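PDB 3UMA: glutathione-dependent peroxiredoxin, which probably reduces hydrogen peroxide and organic hydroperoxides to water and alcohols with glutathione as the electron donor, protecting the cell against oxidative stress. Local coordinates for residues Gly29-Asn34 and Asp157-Ala162. Residues are numbered along the deposited sequence; the frame is centred on the assembly and turned at random.
Sequences GDKLPN and DGVVKA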
loop_
_atom_site.group_PDB
_atom_site.type_symbol
_atom_site.label_atom_id
_atom_site.label_comp_id
_atom_site.label_asym_id
_atom_site.label_seq_id
_atom_site.Cartn_x
_atom_site.Cartn_y
_atom_site.Cartn_z
ATOM N N GLY A 29 -1.131 13.578 -10.206
ATOM C CA GLY A 29 -1.791 14.875 -10.167
ATOM C C GLY A 29 -3.067 14.873 -9.348
ATOM O O GLY A 29 -3.450 15.926 -8.849
ATOM N N ASP A 30 -3.728 13.710 -9.221
ATOM C CA ASP A 30 -4.970 13.584 -8.435
ATOM C C ASP A 30 -4.680 13.672 -6.933
ATOM O O ASP A 30 -3.636 13.229 -6.454
ATOM C CB ASP A 30 -5.684 12.235 -8.688
ATOM C CG ASP A 30 -6.322 12.124 -10.073
ATOM O OD1 ASP A 30 -6.526 13.148 -10.742
ATOM O OD2 ASP A 30 -6.634 10.989 -10.503
ATOM N N LYS A 31 -5.624 14.236 -6.189
ATOM C CA LYS A 31 -5.615 14.109 -4.734
ATOM C C LYS A 31 -6.186 12.739 -4.347
ATOM O O LYS A 31 -7.093 12.236 -5.006
ATOM C CB LYS A 31 -6.457 15.220 -4.092
ATOM C CG LYS A 31 -5.997 16.656 -4.442
ATOM C CD LYS A 31 -6.816 17.719 -3.698
ATOM C CE LYS A 31 -8.205 17.886 -4.299
ATOM N NZ LYS A 31 -9.234 18.494 -3.370
ATOM N N LEU A 32 -5.643 12.134 -3.296
ATOM C CA LEU A 32 -6.238 10.920 -2.736
ATOM C C LEU A 32 -7.556 11.241 -2.006
ATOM O O LEU A 32 -7.639 12.247 -1.301
ATOM C CB LEU A 32 -5.267 10.237 -1.775
ATOM C CG LEU A 32 -4.000 9.567 -2.335
ATOM C CD1 LEU A 32 -3.215 8.968 -1.201
ATOM C CD2 LEU A 32 -4.330 8.493 -3.362
ATOM N N PRO A 33 -8.586 10.387 -2.170
ATOM C CA PRO A 33 -9.800 10.581 -1.379
ATOM C C PRO A 33 -9.497 10.354 0.087
ATOM O O PRO A 33 -8.522 9.671 0.421
ATOM C CB PRO A 33 -10.755 9.500 -1.909
ATOM C CG PRO A 33 -9.851 8.431 -2.418
ATOM C CD PRO A 33 -8.657 9.169 -2.993
ATOM N N ASN A 34 -10.312 10.959 0.948
ATOM C CA ASN A 34 -10.258 10.761 2.394
ATOM C C ASN A 34 -10.605 9.309 2.684
ATOM O O ASN A 34 -11.445 8.742 2.006
ATOM C CB ASN A 34 -11.283 11.707 3.045
ATOM C CG ASN A 34 -11.226 11.719 4.555
ATOM O OD1 ASN A 34 -10.182 12.018 5.160
ATOM N ND2 ASN A 34 -12.379 11.440 5.191
ATOM N N ASP A 157 1.969 15.772 0.228
ATOM C CA ASP A 157 0.831 16.437 0.878
ATOM C C ASP A 157 -0.490 15.957 0.270
ATOM O O ASP A 157 -1.306 16.766 -0.188
ATOM C CB ASP A 157 0.946 17.973 0.779
ATOM C CG ASP A 157 -0.132 18.705 1.599
ATOM O OD1 ASP A 157 -0.277 18.438 2.818
ATOM O OD2 ASP A 157 -0.847 19.534 1.012
ATOM N N GLY A 158 -0.671 14.632 0.217
ATOM C CA GLY A 158 -1.919 14.047 -0.248
ATOM C C GLY A 158 -2.117 13.989 -1.746
ATOM O O GLY A 158 -3.163 13.528 -2.204
ATOM N N VAL A 159 -1.128 14.434 -2.520
ATOM C CA VAL A 159 -1.253 14.486 -3.982
ATOM C C VAL A 159 -0.349 13.433 -4.652
ATOM O O VAL A 159 0.829 13.318 -4.307
ATOM C CB VAL A 159 -0.921 15.915 -4.551
ATOM C CG1 VAL A 159 -0.883 15.911 -6.082
ATOM C CG2 VAL A 159 -1.940 16.972 -4.061
ATOM N N VAL A 160 -0.910 12.684 -5.604
ATOM C CA VAL A 160 -0.167 11.627 -6.314
ATOM C C VAL A 160 0.870 12.219 -7.279
ATOM O O VAL A 160 0.517 12.856 -8.258
ATOM C CB VAL A 160 -1.096 10.681 -7.111
ATOM C CG1 VAL A 160 -0.271 9.575 -7.803
ATOM C CG2 VAL A 160 -2.159 10.057 -6.210
ATOM N N LYS A 161 2.140 11.989 -6.983
ATOM C CA LYS A 161 3.239 12.507 -7.791
ATOM C C LYS A 161 3.872 11.455 -8.693
ATOM O O LYS A 161 4.380 11.780 -9.755
ATOM C CB LYS A 161 4.308 13.143 -6.891
ATOM C CG LYS A 161 3.832 14.418 -6.179
ATOM C CD LYS A 161 3.379 15.496 -7.179
ATOM C CE LYS A 161 2.964 16.794 -6.465
ATOM N NZ LYS A 161 2.545 17.845 -7.465
ATOM N N ALA A 162 3.851 10.198 -8.256
ATOM C CA ALA A 162 4.323 9.080 -9.074
ATOM C C ALA A 162 3.430 7.883 -8.780
ATOM O O ALA A 162 3.031 7.675 -7.635
ATOM C CB ALA A 162 5.765 8.759 -8.762
#
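Three backbone hydrogen bonds carry G29-L32 along the start of strand 159-165, and all three are close to straight. G29 N donates to V160 O at 2.7 Å. V160 also donates, its N reaching D30 O at 2.9 Å. Two residues further along the loop, and two back on the other segment, L32 N donates to G158 O at 3.0 Å. G158 O also receives a weaker CA-H...O contact from K31, whose CA lies 3.6 Å away. V160 is thus gripped through both its N and its O, while K31 and V159 form a single antiparallel, non-hydrogen-bonded bridge between the V160 N to D30 O and L32 N to G158 O bonds. The fold is the thioredoxin-like one of the peroxiredoxins, of the Prx5 subfamily; here the N-terminal loop ahead of the hairpin strands 36-41 and 44-49 runs beside strand 159-165, which pairs on with 147-156 in the central sheet. The turn into that strand passes through G158, whose positive phi of 79° suits glycine, and is tied back by D157 OD1, which accepts from G56 N. D30 turns its carboxylate away from the strand and uses OD2 to take the amide of A27. Side chains add less. L32 CD2 meets V160 CG2 at 3.9 Å, the two side chains running at about a right angle; F129, M153, V155 and F54 pack round the same leucine. V160 CG2, placed anti to its own carbonyl carbon, also comes to 3.5 Å from D30 O. Beside the bridge, V159 CG2 brushes the aliphatic K31 CG, and V159 CG1 lies 3.8 Å from G29 O.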